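Local coordinates for putative fumarylacetoacetate hydrolase family protein (Yersinia pestis, PDB 3S52), which is of unknown function but belongs to the fumarylacetoacetate hydrolase family, a mostly beta fold, and forms an assembly of two chains, at residues 172-175 / 176-180; 162-165 / 166-169; 142-145 / 146-149; 119-122 / 123-127. All coordinates share one frame; numbering follows the deposited sequence.

Contact 1 (172-175 / 176-180); sequences IPLI and SYMSR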
ATOM      1  N   ILE A 172      10.213  -3.028 -18.222  1.00  8.12           N
ATOM      2  CA  ILE A 172       9.378  -2.052 -18.915  1.00  8.68           C
ATOM      3  C   ILE A 172       7.891  -2.442 -19.032  1.00 14.89           C
ATOM      4  O   ILE A 172       7.028  -1.712 -18.558  1.00 13.44           O
ATOM      5  CB  ILE A 172      10.001  -1.648 -20.268  1.00 14.01           C
ATOM      6  CG1 ILE A 172      11.195  -0.724 -19.999  1.00 17.24           C
ATOM      7  CG2 ILE A 172       8.985  -0.947 -21.145  1.00 10.38           C
ATOM      8  CD1 ILE A 172      12.290  -0.847 -21.022  1.00 21.06           C
ATOM      9  N   PRO A 173       7.589  -3.599 -19.642  1.00 14.97           N
ATOM     10  CA  PRO A 173       6.184  -4.028 -19.626  1.00 13.10           C
ATOM     11  C   PRO A 173       5.603  -4.156 -18.211  1.00 11.56           C
ATOM     12  O   PRO A 173       4.398  -3.966 -18.021  1.00 11.44           O
ATOM     13  CB  PRO A 173       6.212  -5.404 -20.312  1.00 14.24           C
ATOM     14  CG  PRO A 173       7.695  -5.810 -20.367  1.00 20.54           C
ATOM     15  CD  PRO A 173       8.457  -4.513 -20.413  1.00 16.13           C
ATOM     16  N   LEU A 174       6.431  -4.487 -17.227  1.00  9.84           N
ATOM     17  CA  LEU A 174       5.915  -4.607 -15.862  1.00 16.82           C
ATOM     18  C   LEU A 174       5.429  -3.239 -15.376  1.00 15.94           C
ATOM     19  O   LEU A 174       4.308  -3.081 -14.871  1.00 12.73           O
ATOM     20  CB  LEU A 174       6.994  -5.150 -14.908  1.00 10.22           C
ATOM     21  CG  LEU A 174       6.608  -5.271 -13.425  1.00  9.67           C
ATOM     22  CD1 LEU A 174       5.554  -6.329 -13.203  1.00  7.21           C
ATOM     23  CD2 LEU A 174       7.850  -5.585 -12.583  1.00 15.88           C
ATOM     24  N   ILE A 175       6.278  -2.240 -15.544  1.00 15.72           N
ATOM     25  CA  ILE A 175       5.954  -0.919 -15.051  1.00 10.68           C
ATOM     26  C   ILE A 175       4.787  -0.356 -15.847  1.00 14.27           C
ATOM     27  O   ILE A 175       3.917   0.316 -15.304  1.00 11.53           O
ATOM     28  CB  ILE A 175       7.166   0.021 -15.077  1.00 11.15           C
ATOM     29  CG1 ILE A 175       8.229  -0.476 -14.097  1.00  6.32           C
ATOM     30  CG2 ILE A 175       6.745   1.432 -14.702  1.00 16.07           C
ATOM     31  CD1 ILE A 175       9.494   0.393 -14.073  1.00 10.08           C
ATOM     32  N   SER A 176       4.754  -0.659 -17.138  1.00 17.02           N
ATOM     33  CA  SER A 176       3.634  -0.247 -17.959  1.00 12.17           C
ATOM     34  C   SER A 176       2.357  -0.835 -17.371  1.00 15.98           C
ATOM     35  O   SER A 176       1.376  -0.129 -17.134  1.00 15.91           O
ATOM     36  CB  SER A 176       3.839  -0.709 -19.403  1.00 15.91           C
ATOM     37  OG  SER A 176       2.731  -0.365 -20.204  1.00 20.92           O
ATOM     38  N   TYR A 177       2.385  -2.134 -17.115  1.00 14.34           N
ATOM     39  CA  TYR A 177       1.247  -2.811 -16.506  1.00 15.01           C
ATOM     40  C   TYR A 177       0.806  -2.182 -15.171  1.00 17.82           C
ATOM     41  O   TYR A 177      -0.383  -1.863 -14.994  1.00 15.76           O
ATOM     42  CB  TYR A 177       1.540  -4.307 -16.342  1.00  8.38           C
ATOM     43  CG  TYR A 177       0.420  -5.070 -15.679  1.00 11.30           C
ATOM     44  CD1 TYR A 177      -0.783  -5.309 -16.341  1.00 19.18           C
ATOM     45  CD2 TYR A 177       0.553  -5.531 -14.381  1.00 14.18           C
ATOM     46  CE1 TYR A 177      -1.824  -6.006 -15.719  1.00 18.25           C
ATOM     47  CE2 TYR A 177      -0.472  -6.235 -13.754  1.00 14.67           C
ATOM     48  CZ  TYR A 177      -1.654  -6.469 -14.423  1.00 16.62           C
ATOM     49  OH  TYR A 177      -2.663  -7.164 -13.774  1.00 18.42           O
HETATM   50  N   MSE A 178       1.748  -1.988 -14.248  1.00 11.24           N
HETATM   51  CA  MSE A 178       1.442  -1.375 -12.943  1.00 12.22           C
HETATM   52  C   MSE A 178       0.723  -0.037 -13.103  1.00 11.38           C
HETATM   53  O   MSE A 178      -0.194   0.289 -12.357  1.00 12.51           O
HETATM   54  CB  MSE A 178       2.716  -1.141 -12.118  1.00  8.69           C
HETATM   55  CG  MSE A 178       3.441  -2.396 -11.682  1.00 10.44           C
HETATM   56 SE   MSE A 178       5.251  -1.961 -10.995  0.77 19.88          SE
HETATM   57  CE  MSE A 178       5.651  -3.726 -10.161  1.00 11.18           C
ATOM     58  N   SER A 179       1.152   0.747 -14.073  1.00 10.17           N
ATOM     59  CA  SER A 179       0.593   2.091 -14.260  1.00 10.11           C
ATOM     60  C   SER A 179      -0.862   2.049 -14.746  1.00 15.09           C
ATOM     61  O   SER A 179      -1.513   3.082 -14.782  1.00 18.05           O
ATOM     62  CB  SER A 179       1.435   2.901 -15.253  1.00 13.72           C
ATOM     63  OG  SER A 179       1.164   2.503 -16.599  1.00 12.47           O
ATOM     64  N   ARG A 180      -1.371   0.874 -15.132  1.00 10.08           N
ATOM     65  CA  ARG A 180      -2.781   0.767 -15.512  1.00 12.36           C
ATOM     66  C   ARG A 180      -3.648   0.865 -14.269  1.00 15.90           C
ATOM     67  O   ARG A 180      -4.781   1.309 -14.326  1.00 14.46           O
ATOM     68  CB  ARG A 180      -3.082  -0.556 -16.213  1.00 15.77           C
ATOM     69  CG  ARG A 180      -2.470  -0.711 -17.607  1.00 17.68           C
ATOM     70  CD  ARG A 180      -2.888  -2.060 -18.213  1.00 18.69           C
ATOM     71  NE  ARG A 180      -4.344  -2.176 -18.273  1.00 14.53           N
ATOM     72  CZ  ARG A 180      -5.010  -3.325 -18.292  1.00 23.44           C
ATOM     73  NH1 ARG A 180      -4.359  -4.483 -18.246  1.00 19.68           N
ATOM     74  NH2 ARG A 180      -6.335  -3.312 -18.347  1.00 22.53           N
TER

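Contact 2 (162-165 / 166-169); sequences GNTR and DMIT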
ATOM      1  N   GLY A 162      21.438 -13.899  -8.418  1.00 19.25           N
ATOM      2  CA  GLY A 162      20.578 -14.004  -9.575  1.00 19.13           C
ATOM      3  C   GLY A 162      20.829 -12.897 -10.574  1.00 20.38           C
ATOM      4  O   GLY A 162      21.728 -12.082 -10.393  1.00 17.02           O
ATOM      5  N   ASN A 163      20.046 -12.886 -11.641  1.00 15.09           N
ATOM      6  CA  ASN A 163      20.214 -11.878 -12.664  1.00 20.84           C
ATOM      7  C   ASN A 163      18.853 -11.521 -13.220  1.00 17.22           C
ATOM      8  O   ASN A 163      18.019 -12.406 -13.432  1.00 12.89           O
ATOM      9  CB  ASN A 163      21.153 -12.381 -13.758  1.00 15.20           C
ATOM     10  CG  ASN A 163      21.528 -11.296 -14.749  1.00 20.23           C
ATOM     11  OD1 ASN A 163      20.737 -10.951 -15.629  1.00 15.06           O
ATOM     12  ND2 ASN A 163      22.742 -10.752 -14.616  1.00 14.13           N
ATOM     13  N   THR A 164      18.621 -10.230 -13.443  1.00 12.17           N
ATOM     14  CA  THR A 164      17.308  -9.769 -13.904  1.00 15.06           C
ATOM     15  C   THR A 164      16.908 -10.299 -15.283  1.00 18.57           C
ATOM     16  O   THR A 164      15.755 -10.139 -15.707  1.00 13.09           O
ATOM     17  CB  THR A 164      17.199  -8.240 -13.891  1.00 17.86           C
ATOM     18  OG1 THR A 164      18.169  -7.678 -14.790  1.00 19.82           O
ATOM     19  CG2 THR A 164      17.445  -7.709 -12.478  1.00 17.09           C
ATOM     20  N   ARG A 165      17.840 -10.930 -15.992  1.00 17.39           N
ATOM     21  CA  ARG A 165      17.470 -11.553 -17.263  1.00 15.26           C
ATOM     22  C   ARG A 165      16.445 -12.662 -17.037  1.00 22.20           C
ATOM     23  O   ARG A 165      15.755 -13.085 -17.972  1.00 17.98           O
ATOM     24  CB  ARG A 165      18.687 -12.099 -18.016  1.00 17.15           C
ATOM     25  CG  ARG A 165      19.301 -13.359 -17.408  1.00 18.55           C
ATOM     26  CD  ARG A 165      20.380 -13.966 -18.321  1.00 23.60           C
ATOM     27  NE  ARG A 165      21.473 -13.028 -18.560  1.00 28.40           N
ATOM     28  CZ  ARG A 165      22.491 -12.825 -17.726  1.00 26.04           C
ATOM     29  NH1 ARG A 165      22.572 -13.495 -16.582  1.00 22.93           N
ATOM     30  NH2 ARG A 165      23.430 -11.948 -18.037  1.00 29.99           N
ATOM     31  N   ASP A 166      16.329 -13.126 -15.793  1.00 13.99           N
ATOM     32  CA  ASP A 166      15.430 -14.233 -15.502  1.00 11.85           C
ATOM     33  C   ASP A 166      14.024 -13.759 -15.116  1.00 18.24           C
ATOM     34  O   ASP A 166      13.143 -14.570 -14.863  1.00 21.47           O
ATOM     35  CB  ASP A 166      16.032 -15.158 -14.433  1.00 18.42           C
ATOM     36  CG  ASP A 166      17.253 -15.927 -14.949  1.00 27.49           C
ATOM     37  OD1 ASP A 166      17.322 -16.188 -16.170  1.00 32.58           O
ATOM     38  OD2 ASP A 166      18.148 -16.266 -14.151  1.00 37.16           O
HETATM   39  N   MSE A 167      13.807 -12.448 -15.088  1.00 12.27           N
HETATM   40  CA  MSE A 167      12.459 -11.931 -14.824  1.00 21.65           C
HETATM   41  C   MSE A 167      11.456 -12.535 -15.796  1.00 20.75           C
HETATM   42  O   MSE A 167      11.722 -12.603 -16.996  1.00 16.36           O
HETATM   43  CB  MSE A 167      12.411 -10.399 -14.929  1.00 15.42           C
HETATM   44  CG  MSE A 167      13.057  -9.718 -13.739  1.00 22.09           C
HETATM   45 SE   MSE A 167      13.071  -7.768 -13.838  0.75 24.37          SE
HETATM   46  CE  MSE A 167      14.207  -7.434 -12.331  1.00 29.08           C
ATOM     47  N   ILE A 168      10.314 -12.972 -15.273  1.00 11.68           N
ATOM     48  CA  ILE A 168       9.226 -13.491 -16.099  1.00 11.18           C
ATOM     49  C   ILE A 168       8.549 -12.348 -16.844  1.00 11.72           C
ATOM     50  O   ILE A 168       8.332 -12.433 -18.041  1.00 15.69           O
ATOM     51  CB  ILE A 168       8.193 -14.282 -15.256  1.00 22.49           C
ATOM     52  CG1 ILE A 168       8.793 -15.621 -14.792  1.00 18.36           C
ATOM     53  CG2 ILE A 168       6.909 -14.498 -16.047  1.00 22.37           C
ATOM     54  CD1 ILE A 168       7.954 -16.335 -13.729  1.00 19.21           C
ATOM     55  N   THR A 169       8.231 -11.270 -16.137  1.00  7.10           N
ATOM     56  CA  THR A 169       7.774 -10.058 -16.804  1.00 11.38           C
ATOM     57  C   THR A 169       8.893  -9.020 -16.695  1.00 13.57           C
ATOM     58  O   THR A 169       9.238  -8.607 -15.595  1.00 17.48           O
ATOM     59  CB  THR A 169       6.472  -9.504 -16.168  1.00 21.46           C
ATOM     60  OG1 THR A 169       5.505 -10.558 -16.037  1.00 19.11           O
ATOM     61  CG2 THR A 169       5.879  -8.369 -17.032  1.00 21.66           C
TER
HETATM   62  O   HOH W   1      18.539 -15.333 -11.801  1.00 21.25           O
HETATM   63  O   HOH W   2      13.382 -11.267 -18.601  1.00 26.08           O
HETATM   64  O   HOH W   3      20.987 -15.769 -15.372  1.00 34.03           O

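Contact 3 (142-145 / 146-149); sequences FGDA and QQAD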
ATOM      1  N   PHE A 142      24.350   2.722 -15.393  1.00 15.80           N
ATOM      2  CA  PHE A 142      23.885   1.419 -14.908  1.00 14.73           C
ATOM      3  C   PHE A 142      24.001   0.278 -15.923  1.00 21.43           C
ATOM      4  O   PHE A 142      24.115  -0.880 -15.549  1.00 19.28           O
ATOM      5  CB  PHE A 142      22.464   1.493 -14.330  1.00 11.53           C
ATOM      6  CG  PHE A 142      22.068   0.256 -13.558  1.00 14.96           C
ATOM      7  CD1 PHE A 142      21.178  -0.659 -14.091  1.00 15.11           C
ATOM      8  CD2 PHE A 142      22.629  -0.008 -12.321  1.00 15.83           C
ATOM      9  CE1 PHE A 142      20.816  -1.799 -13.384  1.00 18.06           C
ATOM     10  CE2 PHE A 142      22.296  -1.137 -11.618  1.00 15.98           C
ATOM     11  CZ  PHE A 142      21.382  -2.041 -12.145  1.00 21.11           C
ATOM     12  N   GLY A 143      23.954   0.605 -17.204  1.00 23.34           N
ATOM     13  CA  GLY A 143      24.000  -0.426 -18.227  1.00 26.70           C
ATOM     14  C   GLY A 143      22.630  -1.041 -18.471  1.00 26.51           C
ATOM     15  O   GLY A 143      21.599  -0.424 -18.189  1.00 19.60           O
ATOM     16  N   ASP A 144      22.618  -2.274 -18.966  1.00 22.68           N
ATOM     17  CA  ASP A 144      21.372  -2.931 -19.309  1.00 17.65           C
ATOM     18  C   ASP A 144      20.737  -3.445 -18.030  1.00 12.09           C
ATOM     19  O   ASP A 144      21.251  -4.355 -17.382  1.00 15.18           O
ATOM     20  CB  ASP A 144      21.650  -4.093 -20.262  1.00 24.89           C
ATOM     21  CG  ASP A 144      20.381  -4.809 -20.710  1.00 31.22           C
ATOM     22  OD1 ASP A 144      19.294  -4.536 -20.156  1.00 23.49           O
ATOM     23  OD2 ASP A 144      20.483  -5.666 -21.617  1.00 34.67           O
ATOM     24  N   ALA A 145      19.600  -2.849 -17.680  1.00 19.27           N
ATOM     25  CA  ALA A 145      18.867  -3.154 -16.451  1.00 15.60           C
ATOM     26  C   ALA A 145      18.388  -4.601 -16.391  1.00 13.67           C
ATOM     27  O   ALA A 145      18.360  -5.213 -15.326  1.00 12.68           O
ATOM     28  CB  ALA A 145      17.697  -2.196 -16.281  1.00 19.25           C
ATOM     29  N   GLN A 146      18.026  -5.121 -17.559  1.00 13.18           N
ATOM     30  CA  GLN A 146      17.519  -6.476 -17.709  1.00 15.87           C
ATOM     31  C   GLN A 146      18.633  -7.520 -17.711  1.00 20.04           C
ATOM     32  O   GLN A 146      18.400  -8.681 -18.033  1.00 22.98           O
ATOM     33  CB  GLN A 146      16.699  -6.581 -18.996  1.00 19.55           C
ATOM     34  CG  GLN A 146      15.535  -7.555 -18.929  1.00 22.46           C
ATOM     35  CD  GLN A 146      14.517  -7.183 -17.873  1.00 13.80           C
ATOM     36  OE1 GLN A 146      13.819  -6.181 -17.991  1.00 17.79           O
ATOM     37  NE2 GLN A 146      14.424  -7.998 -16.833  1.00 10.66           N
ATOM     38  N   GLN A 147      19.841  -7.105 -17.350  1.00 15.68           N
ATOM     39  CA  GLN A 147      20.977  -8.018 -17.303  1.00 20.62           C
ATOM     40  C   GLN A 147      21.793  -7.817 -16.034  1.00 21.04           C
ATOM     41  O   GLN A 147      22.916  -8.298 -15.916  1.00 21.26           O
ATOM     42  CB  GLN A 147      21.859  -7.842 -18.536  1.00 22.56           C
ATOM     43  CG  GLN A 147      21.350  -8.583 -19.753  1.00 28.42           C
ATOM     44  CD  GLN A 147      22.466  -9.031 -20.666  1.00 43.88           C
ATOM     45  OE1 GLN A 147      22.951 -10.156 -20.567  1.00 51.53           O
ATOM     46  NE2 GLN A 147      22.884  -8.149 -21.563  1.00 41.37           N
ATOM     47  N   ALA A 148      21.210  -7.099 -15.084  1.00 17.15           N
ATOM     48  CA  ALA A 148      21.862  -6.826 -13.800  1.00 17.52           C
ATOM     49  C   ALA A 148      21.958  -8.026 -12.844  1.00 15.28           C
ATOM     50  O   ALA A 148      21.026  -8.815 -12.725  1.00 17.25           O
ATOM     51  CB  ALA A 148      21.182  -5.655 -13.106  1.00 14.44           C
ATOM     52  N   ASP A 149      23.096  -8.131 -12.159  1.00 14.71           N
ATOM     53  CA  ASP A 149      23.347  -9.172 -11.181  1.00 18.19           C
ATOM     54  C   ASP A 149      22.995  -8.716  -9.763  1.00 17.63           C
ATOM     55  O   ASP A 149      23.267  -7.587  -9.376  1.00 22.51           O
ATOM     56  CB  ASP A 149      24.804  -9.627 -11.249  1.00 28.08           C
ATOM     57  CG  ASP A 149      25.109 -10.385 -12.533  1.00 38.53           C
ATOM     58  OD1 ASP A 149      24.716 -11.582 -12.647  1.00 28.91           O
ATOM     59  OD2 ASP A 149      25.747  -9.780 -13.427  1.00 42.66           O
TER

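Contact 4 (119-122 / 123-127); sequences QPWE and KAKAF. With SO4 (sulfate ion), chain E.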
ATOM      1  N   GLN A 119      -6.522 -13.485   2.204  1.00 14.54           N
ATOM      2  CA  GLN A 119      -6.521 -12.210   2.932  1.00 13.81           C
ATOM      3  C   GLN A 119      -5.435 -11.289   2.366  1.00 13.20           C
ATOM      4  O   GLN A 119      -4.539 -11.756   1.681  1.00 15.65           O
ATOM      5  CB  GLN A 119      -6.271 -12.449   4.418  1.00 12.61           C
ATOM      6  CG  GLN A 119      -7.482 -13.006   5.185  1.00 21.09           C
ATOM      7  CD  GLN A 119      -7.245 -13.065   6.692  1.00 29.61           C
ATOM      8  OE1 GLN A 119      -6.227 -12.588   7.192  1.00 35.30           O
ATOM      9  NE2 GLN A 119      -8.191 -13.646   7.420  1.00 22.19           N
ATOM     10  N   PRO A 120      -5.554  -9.974   2.590  1.00 17.12           N
ATOM     11  CA  PRO A 120      -4.566  -9.037   2.043  1.00 17.92           C
ATOM     12  C   PRO A 120      -3.191  -9.253   2.675  1.00 17.31           C
ATOM     13  O   PRO A 120      -3.087  -9.794   3.776  1.00 14.19           O
ATOM     14  CB  PRO A 120      -5.136  -7.663   2.414  1.00 13.59           C
ATOM     15  CG  PRO A 120      -6.064  -7.926   3.538  1.00 14.49           C
ATOM     16  CD  PRO A 120      -6.648  -9.273   3.282  1.00 16.51           C
ATOM     17  N   TRP A 121      -2.139  -8.861   1.968  1.00 10.24           N
ATOM     18  CA  TRP A 121      -0.792  -9.205   2.403  1.00 10.51           C
ATOM     19  C   TRP A 121      -0.109  -8.132   3.250  1.00  9.26           C
ATOM     20  O   TRP A 121       1.001  -8.358   3.741  1.00 11.89           O
ATOM     21  CB  TRP A 121       0.090  -9.488   1.190  1.00 16.82           C
ATOM     22  CG  TRP A 121      -0.202 -10.736   0.423  1.00 13.12           C
ATOM     23  CD1 TRP A 121      -1.261 -11.601   0.585  1.00 12.11           C
ATOM     24  CD2 TRP A 121       0.594 -11.264  -0.643  1.00 15.39           C
ATOM     25  NE1 TRP A 121      -1.155 -12.636  -0.322  1.00 17.73           N
ATOM     26  CE2 TRP A 121      -0.031 -12.447  -1.088  1.00 16.10           C
ATOM     27  CE3 TRP A 121       1.767 -10.831  -1.280  1.00 10.92           C
ATOM     28  CZ2 TRP A 121       0.485 -13.213  -2.134  1.00 22.90           C
ATOM     29  CZ3 TRP A 121       2.285 -11.595  -2.317  1.00 11.78           C
ATOM     30  CH2 TRP A 121       1.638 -12.767  -2.740  1.00 13.99           C
ATOM     31  N   GLU A 122      -0.753  -6.973   3.410  1.00  9.47           N
ATOM     32  CA  GLU A 122      -0.096  -5.797   4.002  1.00 12.10           C
ATOM     33  C   GLU A 122       0.622  -6.051   5.327  1.00 14.05           C
ATOM     34  O   GLU A 122       1.716  -5.535   5.560  1.00 15.13           O
ATOM     35  CB  GLU A 122      -1.087  -4.637   4.187  1.00 12.92           C
ATOM     36  CG  GLU A 122      -1.279  -3.775   2.932  1.00 19.36           C
ATOM     37  CD  GLU A 122      -2.316  -4.345   1.971  1.00 22.63           C
ATOM     38  OE1 GLU A 122      -2.628  -5.561   2.063  1.00 21.42           O
ATOM     39  OE2 GLU A 122      -2.833  -3.562   1.145  1.00 15.21           O
ATOM     40  N   LYS A 123      -0.002  -6.809   6.221  1.00 11.70           N
ATOM     41  CA  LYS A 123       0.645  -7.051   7.501  1.00 12.41           C
ATOM     42  C   LYS A 123       1.959  -7.800   7.315  1.00 12.75           C
ATOM     43  O   LYS A 123       2.891  -7.618   8.103  1.00 10.74           O
ATOM     44  CB  LYS A 123      -0.274  -7.802   8.487  1.00 17.74           C
ATOM     45  CG  LYS A 123      -1.451  -6.991   9.012  1.00 24.93           C
ATOM     46  CD  LYS A 123      -2.169  -7.702  10.190  1.00 16.50           C
ATOM     47  CE  LYS A 123      -3.323  -8.552   9.731  1.00 23.18           C
ATOM     48  NZ  LYS A 123      -4.104  -9.078  10.897  1.00 23.42           N
ATOM     49  N   ALA A 124       2.014  -8.685   6.318  1.00 11.94           N
ATOM     50  CA  ALA A 124       3.238  -9.447   6.037  1.00 14.37           C
ATOM     51  C   ALA A 124       4.273  -8.718   5.176  1.00 12.47           C
ATOM     52  O   ALA A 124       5.468  -9.048   5.216  1.00 16.95           O
ATOM     53  CB  ALA A 124       2.906 -10.792   5.406  1.00  8.85           C
ATOM     54  N   LYS A 125       3.793  -7.867   4.284  1.00  8.97           N
ATOM     55  CA  LYS A 125       4.677  -7.154   3.354  1.00 13.76           C
ATOM     56  C   LYS A 125       4.922  -5.658   3.559  1.00 18.03           C
ATOM     57  O   LYS A 125       5.881  -5.093   3.011  1.00 18.75           O
ATOM     58  CB  LYS A 125       4.125  -7.363   1.940  1.00 14.57           C
ATOM     59  CG  LYS A 125       4.204  -8.799   1.466  1.00 14.23           C
ATOM     60  CD  LYS A 125       5.588  -9.044   0.895  1.00 16.78           C
ATOM     61  CE  LYS A 125       5.678 -10.332   0.113  1.00 15.09           C
ATOM     62  NZ  LYS A 125       7.088 -10.480  -0.391  1.00 16.91           N
ATOM     63  N   ALA A 126       4.010  -5.012   4.282  1.00 15.06           N
ATOM     64  CA  ALA A 126       3.990  -3.546   4.395  1.00 13.04           C
ATOM     65  C   ALA A 126       4.440  -2.977   5.730  1.00 14.92           C
ATOM     66  O   ALA A 126       4.390  -1.759   5.930  1.00 11.89           O
ATOM     67  CB  ALA A 126       2.621  -2.986   4.010  1.00 13.82           C
ATOM     68  N   PHE A 127       4.845  -3.848   6.651  1.00 14.79           N
ATOM     69  CA  PHE A 127       5.126  -3.433   8.020  1.00 12.91           C
ATOM     70  C   PHE A 127       6.309  -2.452   8.058  1.00 16.49           C
ATOM     71  O   PHE A 127       7.088  -2.363   7.101  1.00 12.75           O
ATOM     72  CB  PHE A 127       5.406  -4.656   8.910  1.00 14.03           C
ATOM     73  CG  PHE A 127       6.577  -5.484   8.448  1.00  9.41           C
ATOM     74  CD1 PHE A 127       7.859  -5.220   8.912  1.00 10.31           C
ATOM     75  CD2 PHE A 127       6.391  -6.519   7.539  1.00 12.61           C
ATOM     76  CE1 PHE A 127       8.946  -5.985   8.466  1.00 15.61           C
ATOM     77  CE2 PHE A 127       7.464  -7.277   7.083  1.00 16.22           C
ATOM     78  CZ  PHE A 127       8.742  -7.015   7.546  1.00 10.93           C
TER
HETATM   79  S   SO4 E 219       6.416 -13.526  -3.378  1.00 38.44           S
HETATM   80  O1  SO4 E 219       7.265 -14.266  -2.443  1.00 30.76           O
HETATM   81  O2  SO4 E 219       6.345 -12.135  -2.970  1.00 29.47           O
HETATM   82  O3  SO4 E 219       6.964 -13.588  -4.735  1.00 35.38           O
HETATM   83  O4  SO4 E 219       5.074 -14.128  -3.340  1.00 36.20           O
HETATM   84  O   HOH W   4      -2.737  -7.912   5.871  1.00 15.81           O

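Contact 1 (172-175 / 176-180)
L174 and M178, the latter modelled as selenomethionine, meet one turn apart on the alpha-helix 171-181. The terminal methyl CE of M178 rests against the fork of L174, 3.7 Å from L174 CG and only slightly farther from both of its methyls. L174 sends CG anti to its backbone N (chi1 177°), while M178 sets CG beside its backbone N (chi1 -66°) and then runs extended to CE. Both side chains press on V25 of strand 21-26. Under them M178 N reaches L174 O at 2.9 Å and nearly straight (170°). I175 and S176 are just as engaged in the turn. I175 takes S179 N on its O at 3.1 Å, and its branched side chain packs on V92, L184 and V190, so this face of the helix is apolar. S176 N reaches I172 O at 2.9 Å, and S176 CB lies against the same I172 O at 3.4 Å, while its OG bonds to A87 O. On another face Y177 OH bonds to K123 NZ of the second subunit. S179 is held twice, its OG accepting from A87 N and donating to S176 O, three residues back, at 2.7 Å.

Contact 2 (162-165 / 166-169)
D166 N bonds to N163 O at 3.0 Å and M167 N to T164 O at 3.1 Å, so the chain leaves its strand through a tight turn of 3-10 character, the second donor standing well above the carbonyl plane of T164. An Asx turn braces the start: N163 OD1 takes the N-H of R165 at 2.9 Å, while N163 ND2 bonds to Q147 O. The same OD1 also sits 3.2 Å above the centre of the R165 guanidinium plane. That group is brought back over N163 by a bend in the arginine chain (chi3 60°), and its NH2 bonds to Q147 OE1. R165 and D166 run alongside each other without their charges meeting; a water joins R165 NH1 to D166 OD2, and another links the same OD2 to N163 N at 2.6 Å from the carboxylate. T164 and M167, a selenomethionine, also lie side by side, with M167 CE pushed to 3.3 Å from T164 CG2, tighter than usual for two carbons. The turn ends strand 157-163, which pairs with strand 149-154 through G162 and L150; from there M167 packs on Y29 and T192, and the chain leads on to helix 171-181.

Contact 3 (142-145 / 146-149)
D144 carries most of the polar contact, receiving N-H groups from Q146 and Q147. Its backbone O takes Q147 N at 3.1 Å, from above the carbonyl plane, and its carboxylate OD1 takes Q146 N at 2.9 Å, again from out of plane and with a bent N-H direction (137°). CG, anti to the backbone N (chi1 -178°), sets the carboxylate over Q146 N. Its second oxygen, OD2, has a long and weak bond to Q147 NE2, the carboxylate and amide planes being steeply turned; the other amide atom of Q147, OE1, is taken by R165. Residues 144-147 thus form a type I beta turn, with A145 and Q146 at its corners, in the loop between helix 139-142 and strand 149-154; the OD1 bond makes an Asx turn overlaid on it. G143, with positive phi, is where the chain leaves the helix. A further, weak bond from A148 N to A145 O at 3.4 Å carries the bend on toward the strand. The apolar part is small: A148 CB lies obliquely against the F142 ring, 3.7 Å from CZ. That ring also meets Y99, and both F142 and A148 touch N212.

Contact 4 (119-122 / 123-127)
W121 is the first residue of 119-122 to touch the short helix 122-125, and its O takes K125 N at 2.9 Å and, more weakly and strongly bent, A124 N; just before it, P120 O is tied to K123 N by a single water, 2.8 Å from the carbonyl oxygen and 3.0 Å from the nitrogen. The W121 indole lies alongside the K125 side chain, both pointing the same way, with K125 CE 4.2 Å from W121 CE3. A bend at chi2 (-84°) turns the lysine along the ring, and both lead to the bound sulfate: K125 NZ bonds to its O2 at 3.2 Å, while W121 CH2 lies 3.7 Å from its O4. The ammonium is held from several directions, by salt bridges to D104 and E73 and by T106 OG1. E122 closes the segment. Its O takes A126 N in a short bond of 2.7 Å, and its CB and CG rest loosely on the methyl of A126. E122 OE2 accepts from I48 N of the second subunit and lies close to OE2 of that subunit's own E122, a pairing that would probably favour a proton on one of them. Around this turn, helix 108-117 lies against W121 and K125, strand 45-50 meets K125 and A126, and F127, just past the helix, packs on L105 and L107 of strand 96-107.

In the fold
Contacts 2 and 3 are joined most closely, their centres 10 Å apart: T164 OG1 probably bonds to A145 O at 2.5 Å, and T164 O to Q146 NE2 at 2.8 Å, so the two turns brace each other beside paired strands. Contact 1 begins after two intervening residues from the end of contact 2, and T169 CG2 packs 3.9 Å from L174 N. Contact 4 stands apart, 29 Å from contact 3 between centres and on the opposite side of the chain's centre. It alone touches the sulfate, which S27 and H32 also hold. Contacts 1 and 4 are about 12 Å apart at their nearest atoms within one chain, yet both border the second subunit.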